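Local coordinates for envelope polyprotein (Puumala orthohantavirus, PDB 5FXU) that forms the ectodomain of the hantaviral surface glycoprotein Gn, an antigenic component of the virion envelope that is probably involved in cell entry, at residues 192-197 with 342-347; 206-211 with 228-233. One frame throughout, in Å; residues are numbered along the deposited sequence.

Interaction 1 of 2, residues 192-197 with 342-347; sequences RCFLIA and PLTWTG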
loop_
_atom_site.group_PDB
_atom_site.type_symbol
_atom_site.label_atom_id
_atom_site.label_comp_id
_atom_site.label_asym_id
_atom_site.label_seq_id
_atom_site.Cartn_x
_atom_site.Cartn_y
_atom_site.Cartn_z
ATOM N N ARG A 192 1.551 7.042 2.717
ATOM C CA ARG A 192 1.412 5.863 1.848
ATOM C C ARG A 192 2.443 4.809 2.205
ATOM O O ARG A 192 3.618 5.114 2.272
ATOM C CB ARG A 192 1.560 6.241 0.370
ATOM C CG ARG A 192 0.322 6.903 -0.180
ATOM C CD ARG A 192 0.432 7.808 -1.385
ATOM N NE ARG A 192 1.087 9.101 -1.231
ATOM C CZ ARG A 192 1.084 10.050 -2.157
ATOM N NH1 ARG A 192 0.439 9.880 -3.310
ATOM N NH2 ARG A 192 1.718 11.187 -1.915
ATOM N N CYS A 193 1.961 3.588 2.436
ATOM C CA CYS A 193 2.745 2.495 2.982
ATOM C C CYS A 193 2.637 1.227 2.148
ATOM O O CYS A 193 1.573 0.919 1.641
ATOM C CB CYS A 193 2.241 2.136 4.383
ATOM S SG CYS A 193 2.301 3.462 5.577
ATOM N N PHE A 194 3.744 0.494 2.061
ATOM C CA PHE A 194 3.856 -0.727 1.268
ATOM C C PHE A 194 4.296 -1.844 2.181
ATOM O O PHE A 194 5.206 -1.674 2.979
ATOM C CB PHE A 194 4.826 -0.517 0.098
ATOM C CG PHE A 194 4.461 0.679 -0.726
ATOM C CD1 PHE A 194 4.810 1.965 -0.295
ATOM C CD2 PHE A 194 3.674 0.546 -1.850
ATOM C CE1 PHE A 194 4.395 3.088 -1.006
ATOM C CE2 PHE A 194 3.277 1.664 -2.579
ATOM C CZ PHE A 194 3.615 2.936 -2.158
ATOM N N LEU A 195 3.602 -2.968 2.091
ATOM C CA LEU A 195 3.909 -4.131 2.886
ATOM C C LEU A 195 5.099 -4.886 2.330
ATOM O O LEU A 195 5.085 -5.300 1.165
ATOM C CB LEU A 195 2.696 -5.074 2.915
ATOM C CG LEU A 195 2.873 -6.308 3.786
ATOM C CD1 LEU A 195 2.925 -5.936 5.243
ATOM C CD2 LEU A 195 1.703 -7.227 3.581
ATOM N N ILE A 196 6.082 -5.139 3.181
ATOM C CA ILE A 196 7.315 -5.823 2.788
ATOM C C ILE A 196 7.420 -7.125 3.576
ATOM O O ILE A 196 7.374 -7.098 4.815
ATOM C CB ILE A 196 8.540 -4.957 3.129
ATOM C CG1 ILE A 196 8.416 -3.508 2.606
ATOM C CG2 ILE A 196 9.826 -5.615 2.660
ATOM C CD1 ILE A 196 8.203 -3.378 1.130
ATOM N N ALA A 197 7.573 -8.253 2.889
ATOM C CA ALA A 197 7.839 -9.537 3.535
ATOM C C ALA A 197 9.319 -9.681 3.872
ATOM O O ALA A 197 10.187 -9.571 2.999
ATOM C CB ALA A 197 7.429 -10.664 2.630
ATOM N N PRO A 342 -3.182 -5.544 4.459
ATOM C CA PRO A 342 -3.223 -5.084 3.082
ATOM C C PRO A 342 -1.824 -4.829 2.514
ATOM O O PRO A 342 -0.905 -4.459 3.267
ATOM C CB PRO A 342 -4.028 -3.796 3.178
ATOM C CG PRO A 342 -3.737 -3.280 4.569
ATOM C CD PRO A 342 -3.627 -4.509 5.413
ATOM N N LEU A 343 -1.684 -4.999 1.195
ATOM C CA LEU A 343 -0.410 -4.788 0.501
ATOM C C LEU A 343 0.023 -3.332 0.474
ATOM O O LEU A 343 1.213 -3.036 0.593
ATOM C CB LEU A 343 -0.455 -5.326 -0.936
ATOM C CG LEU A 343 -0.519 -6.826 -1.134
ATOM C CD1 LEU A 343 0.127 -7.148 -2.479
ATOM C CD2 LEU A 343 0.132 -7.644 -0.034
ATOM N N THR A 344 -0.942 -2.443 0.277
ATOM C CA THR A 344 -0.725 -1.007 0.370
ATOM C C THR A 344 -1.769 -0.406 1.288
ATOM O O THR A 344 -2.825 -0.992 1.494
ATOM C CB THR A 344 -0.820 -0.298 -0.985
ATOM O OG1 THR A 344 -2.187 -0.275 -1.428
ATOM C CG2 THR A 344 0.073 -0.993 -2.018
ATOM N N TRP A 345 -1.442 0.746 1.853
ATOM C CA TRP A 345 -2.302 1.413 2.827
ATOM C C TRP A 345 -2.078 2.912 2.714
ATOM O O TRP A 345 -0.933 3.376 2.743
ATOM C CB TRP A 345 -1.977 0.948 4.254
ATOM C CG TRP A 345 -2.906 1.525 5.300
ATOM C CD1 TRP A 345 -4.064 0.980 5.736
ATOM C CD2 TRP A 345 -2.739 2.749 6.014
ATOM N NE1 TRP A 345 -4.642 1.786 6.691
ATOM C CE2 TRP A 345 -3.852 2.885 6.877
ATOM C CE3 TRP A 345 -1.757 3.747 6.015
ATOM C CZ2 TRP A 345 -4.015 3.987 7.744
ATOM C CZ3 TRP A 345 -1.911 4.854 6.883
ATOM C CH2 TRP A 345 -3.028 4.957 7.733
ATOM N N THR A 346 -3.174 3.644 2.557
ATOM C CA THR A 346 -3.154 5.081 2.414
ATOM C C THR A 346 -4.036 5.661 3.516
ATOM O O THR A 346 -5.189 5.250 3.702
ATOM C CB THR A 346 -3.630 5.515 1.003
ATOM O OG1 THR A 346 -2.777 4.918 0.003
ATOM C CG2 THR A 346 -3.552 7.014 0.840
ATOM N N GLY A 347 -3.470 6.602 4.271
ATOM C CA GLY A 347 -4.195 7.303 5.318
ATOM C C GLY A 347 -3.582 8.641 5.650
ATOM O O GLY A 347 -2.774 9.157 4.897
#

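Interaction 2 of 2, residues 206-211 with 228-233; sequences MKLEKS and GYYICL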
loop_
_atom_site.group_PDB
_atom_site.type_symbol
_atom_site.label_atom_id
_atom_site.label_comp_id
_atom_site.label_asym_id
_atom_site.label_seq_id
_atom_site.Cartn_x
_atom_site.Cartn_y
_atom_site.Cartn_z
ATOM N N MET A 206 9.900 -9.383 13.919
ATOM C CA MET A 206 9.247 -9.105 12.636
ATOM C C MET A 206 7.791 -9.554 12.582
ATOM O O MET A 206 7.169 -9.427 11.520
ATOM C CB MET A 206 9.983 -9.797 11.490
ATOM C CG MET A 206 11.471 -9.512 11.400
ATOM S SD MET A 206 11.900 -7.783 11.221
ATOM C CE MET A 206 11.064 -7.496 9.664
ATOM N N LYS A 207 7.237 -10.031 13.706
ATOM C CA LYS A 207 5.829 -10.482 13.750
ATOM C C LYS A 207 4.880 -9.257 13.791
ATOM O O LYS A 207 4.352 -8.848 14.835
ATOM C CB LYS A 207 5.558 -11.524 14.872
ATOM C CG LYS A 207 5.609 -13.036 14.508
ATOM C CD LYS A 207 7.000 -13.609 14.386
ATOM C CE LYS A 207 7.092 -15.064 14.876
ATOM N NZ LYS A 207 6.534 -16.000 13.873
ATOM N N LEU A 208 4.661 -8.685 12.605
ATOM C CA LEU A 208 3.904 -7.444 12.449
ATOM C C LEU A 208 2.484 -7.490 13.041
ATOM O O LEU A 208 2.071 -6.539 13.710
ATOM C CB LEU A 208 3.870 -7.045 10.979
ATOM C CG LEU A 208 3.123 -5.780 10.574
ATOM C CD1 LEU A 208 3.700 -4.572 11.302
ATOM C CD2 LEU A 208 3.209 -5.602 9.066
ATOM N N GLU A 209 1.756 -8.588 12.839
ATOM C CA GLU A 209 0.383 -8.662 13.332
ATOM C C GLU A 209 0.327 -8.712 14.859
ATOM O O GLU A 209 -0.653 -8.239 15.455
ATOM C CB GLU A 209 -0.371 -9.841 12.720
ATOM C CG GLU A 209 -1.863 -9.890 13.028
ATOM C CD GLU A 209 -2.624 -8.599 12.707
ATOM O OE1 GLU A 209 -2.311 -7.919 11.712
ATOM O OE2 GLU A 209 -3.586 -8.282 13.431
ATOM N N LYS A 210 1.375 -9.245 15.497
ATOM C CA LYS A 210 1.484 -9.170 16.964
ATOM C C LYS A 210 1.529 -7.732 17.462
ATOM O O LYS A 210 0.926 -7.423 18.501
ATOM C CB LYS A 210 2.685 -9.953 17.498
ATOM C CG LYS A 210 2.559 -11.472 17.332
ATOM C CD LYS A 210 3.566 -12.216 18.209
ATOM C CE LYS A 210 3.369 -13.764 18.208
ATOM N NZ LYS A 210 1.991 -14.379 18.190
ATOM N N SER A 211 2.193 -6.847 16.720
ATOM C CA SER A 211 2.212 -5.435 17.083
ATOM C C SER A 211 0.825 -4.852 17.060
ATOM O O SER A 211 0.430 -4.165 17.998
ATOM C CB SER A 211 3.126 -4.619 16.170
ATOM O OG SER A 211 4.418 -5.208 16.062
ATOM N N GLY A 228 7.200 -9.381 8.563
ATOM C CA GLY A 228 7.375 -8.279 7.644
ATOM C C GLY A 228 7.154 -6.947 8.301
ATOM O O GLY A 228 7.143 -6.836 9.524
ATOM N N TYR A 229 7.002 -5.927 7.483
ATOM C CA TYR A 229 6.914 -4.568 7.986
ATOM C C TYR A 229 6.360 -3.679 6.927
ATOM O O TYR A 229 6.227 -4.104 5.796
ATOM C CB TYR A 229 8.291 -4.061 8.416
ATOM C CG TYR A 229 9.342 -3.994 7.349
ATOM C CD1 TYR A 229 10.153 -5.091 7.068
ATOM C CD2 TYR A 229 9.581 -2.812 6.662
ATOM C CE1 TYR A 229 11.148 -5.020 6.080
ATOM C CE2 TYR A 229 10.573 -2.727 5.688
ATOM C CZ TYR A 229 11.344 -3.832 5.411
ATOM O OH TYR A 229 12.301 -3.732 4.450
ATOM N N TYR A 230 6.009 -2.451 7.300
ATOM C CA TYR A 230 5.578 -1.483 6.308
ATOM C C TYR A 230 6.702 -0.455 6.114
ATOM O O TYR A 230 7.372 -0.076 7.075
ATOM C CB TYR A 230 4.254 -0.801 6.709
ATOM C CG TYR A 230 3.009 -1.611 6.451
ATOM C CD1 TYR A 230 2.400 -1.597 5.192
ATOM C CD2 TYR A 230 2.410 -2.345 7.447
ATOM C CE1 TYR A 230 1.237 -2.299 4.951
ATOM C CE2 TYR A 230 1.261 -3.055 7.213
ATOM C CZ TYR A 230 0.664 -3.043 5.968
ATOM O OH TYR A 230 -0.493 -3.759 5.746
ATOM N N ILE A 231 6.851 0.006 4.866
ATOM C CA ILE A 231 7.706 1.132 4.545
ATOM C C ILE A 231 6.804 2.205 3.969
ATOM O O ILE A 231 5.988 1.927 3.092
ATOM C CB ILE A 231 8.886 0.700 3.646
ATOM C CG1 ILE A 231 10.010 1.700 3.742
ATOM C CG2 ILE A 231 8.459 0.453 2.200
ATOM C CD1 ILE A 231 10.831 1.555 5.024
ATOM N N CYS A 232 6.899 3.422 4.508
ATOM C CA CYS A 232 5.920 4.473 4.244
ATOM C C CYS A 232 6.624 5.716 3.804
ATOM O O CYS A 232 7.777 5.956 4.178
ATOM C CB CYS A 232 5.087 4.796 5.509
ATOM S SG CYS A 232 4.269 3.356 6.266
ATOM N N LEU A 233 5.926 6.519 3.014
ATOM C CA LEU A 233 6.393 7.841 2.678
ATOM C C LEU A 233 5.335 8.803 3.134
ATOM O O LEU A 233 4.145 8.536 2.980
ATOM C CB LEU A 233 6.642 7.990 1.183
ATOM C CG LEU A 233 7.947 7.512 0.543
ATOM C CD1 LEU A 233 9.222 7.644 1.355
ATOM C CD2 LEU A 233 7.744 6.069 0.187
#

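Interaction 1 of 2, residues 192-197 with 342-347
Pro-342 O lies 3.7 Å from Leu-195 CB, just before an antiparallel pairing of strands 340-354 and 185-197, a buried beta ladder near the centre of the Gn head that runs over the pairs 344/194, 345/193 and 346/192. Just beyond the ladder, Leu-343 O takes a nearly straight hydrogen bond from Leu-195 N (2.8 Å, N-H...O 167°). The two leucine side chains cross at about a right angle, and their CD2 methyls meet at 4.0 Å. Thr-344 pairs with Phe-194 at a non-hydrogen-bonded site, where the two side chains cross obliquely, Thr-344 CG2 3.9 Å from Phe-194 CD2; Thr-344 OG1 is hydrogen-bonded to Asp-113 OD2. Trp-345 faces Cys-193 in the hydrogen-bonded pair: Cys-193 N gives to Trp-345 O at 2.9 Å, and Trp-345 N gives back to Cys-193 O at 3.0 Å. The indole lies on the same face as the cysteine, in an oblique sulfur-aromatic contact with Cys-193 SG 4.1 Å from Trp-345 CE3, and NE1 hydrogen-bonds to Ala-261 O. Helix 249-260 packs on this face through Met-258, which touches both side chains. On the opposite face Thr-346 lies beside Arg-192, pointing the same way, its OG1 3.7 Å from Arg-192 CG.

Interaction 2 of 2, residues 206-211 with 228-233
A buried contact between the turn leading into helix 208-216, with its first residue, and the start of strand 228-234 brings Met-206 and Leu-208 against Gly-228, Tyr-229 and Tyr-230, about 12 Å from the centre of the chain to the centre of the contact. One backbone hydrogen bond ties the two segments: Gly-228 N gives to Met-206 O at 3.0 Å (N-H...O 160°). The same Met-206 O receives a weak bond from Leu-208 N across an inverse gamma turn centred on Lys-207. Lys-207 is also the N-cap residue of helix 208-216, which leads away from strand 228-234. Beside the turn, the Met-206 chain, bent at chi2 and chi3, lies alongside Tyr-229 and points the same way, bringing CE to 3.7 Å from Tyr-229 CD1. The tyrosine hydroxyl hydrogen-bonds to Glu-100 OE2, and its ring stacks on Tyr-242 of strand 237-243. Leu-208, in the first turn of the helix, directs its CB toward the strand, 3.6 Å from Gly-228 O. Its CG stands anti to the backbone N (chi1 180°), and the side chain crosses Tyr-230 at about a right angle. There Leu-208 CD2 meets the ring obliquely, equidistant from Tyr-230 CD2 and CE2 at 3.7 Å.

How the interactions relate
The centres of the two interactions are 9 Å apart, and strand 185-197 joins them by pairing with strand 340-354 in interaction 1 and with strand 228-234, the strand of interaction 2. A disulfide links them covalently, with Cys-193 SG 2.1 Å from Cys-232 SG. Tyr-230 also spans both: its OH lies 2.6 Å from Pro-342 O, a probable hydrogen bond, while its CD1 packs 3.6 Å from Phe-194 C. Leu-195 touches both Leu-208 and Tyr-230, so apolar packing continues from one contact into the other. Along the chain, interaction 2 is nested within the loop closed by interaction 1. A bound NAG lies about 14 Å from the Trp-345 side chain.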